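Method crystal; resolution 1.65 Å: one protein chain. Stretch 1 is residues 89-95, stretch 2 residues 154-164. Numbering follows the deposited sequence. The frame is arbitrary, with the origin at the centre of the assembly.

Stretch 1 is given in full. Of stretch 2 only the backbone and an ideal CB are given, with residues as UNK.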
# COMPACT_ATOMS: atom_id res chain seq x y z
N ARG A 89 -8.22 -15.80 16.50
CA ARG A 89 -7.66 -15.02 15.39
C ARG A 89 -6.43 -14.27 15.87
O ARG A 89 -6.40 -13.77 17.00
CB ARG A 89 -8.71 -14.09 14.78
CG ARG A 89 -9.89 -14.83 14.16
CD ARG A 89 -10.99 -13.87 13.66
NE ARG A 89 -12.12 -14.66 13.16
CZ ARG A 89 -13.39 -14.48 13.50
NH1 ARG A 89 -13.74 -13.48 14.27
NH2 ARG A 89 -14.29 -15.37 13.07
N TRP A 90 -5.51 -14.09 14.92
CA TRP A 90 -4.32 -13.22 15.05
C TRP A 90 -4.39 -12.23 13.88
O TRP A 90 -4.63 -12.67 12.75
CB TRP A 90 -3.03 -14.05 15.01
CG TRP A 90 -1.82 -13.20 14.81
CD1 TRP A 90 -1.19 -12.93 13.62
CD2 TRP A 90 -1.13 -12.41 15.80
NE1 TRP A 90 -0.13 -12.05 13.82
CE2 TRP A 90 -0.10 -11.70 15.14
CE3 TRP A 90 -1.30 -12.21 17.17
CZ2 TRP A 90 0.77 -10.84 15.80
CZ3 TRP A 90 -0.47 -11.32 17.83
CH2 TRP A 90 0.55 -10.62 17.15
N LEU A 91 -4.09 -10.97 14.12
CA LEU A 91 -3.91 -9.98 13.06
C LEU A 91 -2.54 -9.29 13.23
O LEU A 91 -2.33 -8.56 14.23
CB LEU A 91 -5.01 -8.92 13.09
CG LEU A 91 -4.86 -7.88 11.99
CD1 LEU A 91 -5.08 -8.49 10.65
CD2 LEU A 91 -5.82 -6.68 12.19
N SER A 92 -1.69 -9.47 12.22
CA SER A 92 -0.49 -8.61 12.05
C SER A 92 -0.90 -7.32 11.35
O SER A 92 -1.68 -7.35 10.43
CB SER A 92 0.59 -9.35 11.23
OG SER A 92 1.25 -10.34 11.98
N THR A 93 -0.28 -6.20 11.72
CA THR A 93 -0.49 -4.87 11.14
C THR A 93 0.89 -4.27 10.86
O THR A 93 1.87 -4.70 11.47
CB THR A 93 -1.31 -3.94 12.05
OG1 THR A 93 -0.51 -3.62 13.19
CG2 THR A 93 -2.62 -4.59 12.47
N GLY A 94 0.88 -3.32 9.96
CA GLY A 94 2.11 -2.74 9.40
C GLY A 94 2.08 -1.24 9.27
O GLY A 94 1.25 -0.54 9.92
N GLY A 95 2.98 -0.73 8.43
CA GLY A 95 3.40 0.67 8.47
C GLY A 95 2.89 1.54 7.31
O GLY A 95 1.84 1.30 6.71
N UNK A 154 11.41 -8.29 10.59
CA UNK A 154 10.62 -7.83 11.76
C UNK A 154 9.20 -8.43 11.73
O UNK A 154 8.68 -8.86 12.79
CB UNK A 154 10.54 -6.30 11.78
N UNK A 155 8.60 -8.50 10.56
CA UNK A 155 7.22 -9.05 10.48
C UNK A 155 7.21 -10.57 10.70
O UNK A 155 6.27 -11.10 11.34
CB UNK A 155 6.59 -8.72 9.12
N UNK A 156 8.23 -11.26 10.24
CA UNK A 156 8.37 -12.71 10.52
C UNK A 156 8.42 -12.94 12.04
O UNK A 156 7.71 -13.84 12.56
CB UNK A 156 9.63 -13.27 9.86
N UNK A 157 9.27 -12.17 12.74
CA UNK A 157 9.44 -12.30 14.20
C UNK A 157 8.13 -11.96 14.93
O UNK A 157 7.77 -12.68 15.88
CB UNK A 157 10.57 -11.39 14.69
N UNK A 158 7.49 -10.86 14.53
CA UNK A 158 6.21 -10.44 15.13
C UNK A 158 5.20 -11.59 15.02
O UNK A 158 4.51 -11.90 16.01
CB UNK A 158 5.67 -9.18 14.45
N UNK A 159 5.04 -12.16 13.84
CA UNK A 159 4.04 -13.25 13.69
C UNK A 159 4.43 -14.44 14.55
O UNK A 159 3.54 -15.01 15.25
CB UNK A 159 3.91 -13.68 12.23
N UNK A 160 5.69 -14.87 14.52
CA UNK A 160 6.08 -16.08 15.30
C UNK A 160 5.83 -15.82 16.78
O UNK A 160 5.25 -16.68 17.45
CB UNK A 160 7.55 -16.45 15.07
N UNK A 161 6.29 -14.69 17.30
CA UNK A 161 6.16 -14.40 18.76
C UNK A 161 4.69 -14.16 19.13
O UNK A 161 4.22 -14.73 20.16
CB UNK A 161 7.00 -13.18 19.15
N UNK A 162 3.99 -13.35 18.37
CA UNK A 162 2.60 -12.97 18.66
C UNK A 162 1.65 -14.15 18.61
O UNK A 162 0.80 -14.30 19.50
CB UNK A 162 2.13 -11.90 17.67
N UNK A 163 1.82 -15.02 17.62
CA UNK A 163 0.95 -16.21 17.51
C UNK A 163 1.21 -17.13 18.71
O UNK A 163 0.24 -17.67 19.23
CB UNK A 163 1.20 -16.95 16.20
N UNK A 164 2.44 -17.32 19.13
CA UNK A 164 2.75 -18.20 20.26
C UNK A 164 2.14 -17.60 21.54
O UNK A 164 1.56 -18.36 22.33
CB UNK A 164 4.26 -18.39 20.41

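Stretch 2 is a helix running roughly antiparallel to the strand of stretch 1, at 153° between their directions. Trp90 and Ser92 point their CA-to-CB bonds toward it, offering an indole and a hydroxyl; Trp90 NE1 already donates to Ser92 OG (2.9 Å).

Positions 154, 156, 157 and 164 are out of the strand's reach and could be many things; they are Ala154, Arg156, Glu157 and Ala164.

At 155 the CB points sideways and touches nothing, but the carbonyl of Thr93 and the bare backbone of Gly94 lie within range of a longer side chain. A side chain carrying a donor or a polarised C-H, such as a flat ring meeting the carbonyl edge-on, would suit; His, Asn or Gln are candidates. The residue is His155, whose ring edge meets stretch 1: CE1 is 3.1 Å from Thr93 O and 4.0 Å from Gly94 CA. Its ND1 is 2.8 Å from a water that also lies 2.7 Å from Ser92 OG and donates to His155 O (2.9 Å), so the two stretches are joined through solvent.

At 158 the ideal CB stands 5.2 Å from Ser92 OG and 5.3 Å from Trp90 CZ2. This gap favours a medium-sized apolar side chain, such as Leu, Ile or Met. Leu158 fills it, with CD1 3.9 Å from Trp90 CZ2 and CD2 4.3 Å from Ser92 OG.

At 159 the ideal CB is only 4.3 Å from Ser92 OG and 4.6 Å from Trp90 NE1. A small residue fits most easily, Ala, Ser or Cys, and a hydroxyl would match the polar surroundings. Ser159 places its OG 3.1 Å from Ser92 OG.

The CB of 160 points away from the strand, and that of 161 sideways without contact. Stretch 1 restricts neither; they are Leu160 and Ile161.

Position 162 is the most constrained. Its CB would point toward Trp90 and lie 2.1 Å from CH2, a clash, although the backbone angles are ordinary helical ones. Only glycine fits this arrangement. Gly162 lets the indole pack against the helix backbone, with its CA 3.5 Å from Trp90 CH2.

At 163 the ideal CB is 5.0 Å from Trp90 CG, so a side chain with methylenes could lie over the ring: Met, Gln, Arg or Lys. Lys163 puts CG over the indole face, 3.9 Å from the centroid of the Trp90 five-membered ring, a CH-pi contact, while the end of its chain leads away.

Stretch 2, residues 154-164: AHRELSLIGKA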
# COMPACT_ATOMS: atom_id res chain seq x y z
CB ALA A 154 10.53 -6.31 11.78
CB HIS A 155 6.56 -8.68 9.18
CG HIS A 155 5.84 -7.39 9.26
ND1 HIS A 155 4.69 -7.24 10.06
CD2 HIS A 155 6.14 -6.19 8.73
CE1 HIS A 155 4.32 -5.98 9.99
NE2 HIS A 155 5.16 -5.31 9.16
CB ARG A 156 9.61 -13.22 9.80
CG ARG A 156 9.91 -14.68 10.04
CD ARG A 156 8.75 -15.53 9.73
NE ARG A 156 9.21 -16.94 9.71
CZ ARG A 156 8.36 -17.96 9.60
NH1 ARG A 156 7.06 -17.77 9.41
NH2 ARG A 156 8.83 -19.19 9.60
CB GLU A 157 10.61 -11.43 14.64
CG GLU A 157 11.96 -11.96 14.17
CD GLU A 157 13.15 -11.01 14.28
OE1 GLU A 157 12.98 -9.87 14.79
OE2 GLU A 157 14.26 -11.44 13.86
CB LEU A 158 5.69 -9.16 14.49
CG LEU A 158 4.23 -8.75 14.80
CD1 LEU A 158 3.97 -8.61 16.28
CD2 LEU A 158 3.85 -7.53 14.01
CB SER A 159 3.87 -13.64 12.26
OG SER A 159 3.28 -12.59 11.53
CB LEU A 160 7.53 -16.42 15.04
CG LEU A 160 7.81 -17.01 13.66
CD1 LEU A 160 9.31 -17.03 13.37
CD2 LEU A 160 7.25 -18.41 13.59
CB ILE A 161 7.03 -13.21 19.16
CG1 ILE A 161 8.49 -13.56 18.99
CG2 ILE A 161 6.69 -12.77 20.56
CD1 ILE A 161 9.40 -12.33 19.01
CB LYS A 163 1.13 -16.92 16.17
CG LYS A 163 0.59 -16.10 15.01
CD LYS A 163 1.05 -16.58 13.64
CE LYS A 163 0.64 -17.99 13.32
NZ LYS A 163 1.21 -18.45 12.03
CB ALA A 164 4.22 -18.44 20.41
O HOH W 1 3.73 -9.69 11.10
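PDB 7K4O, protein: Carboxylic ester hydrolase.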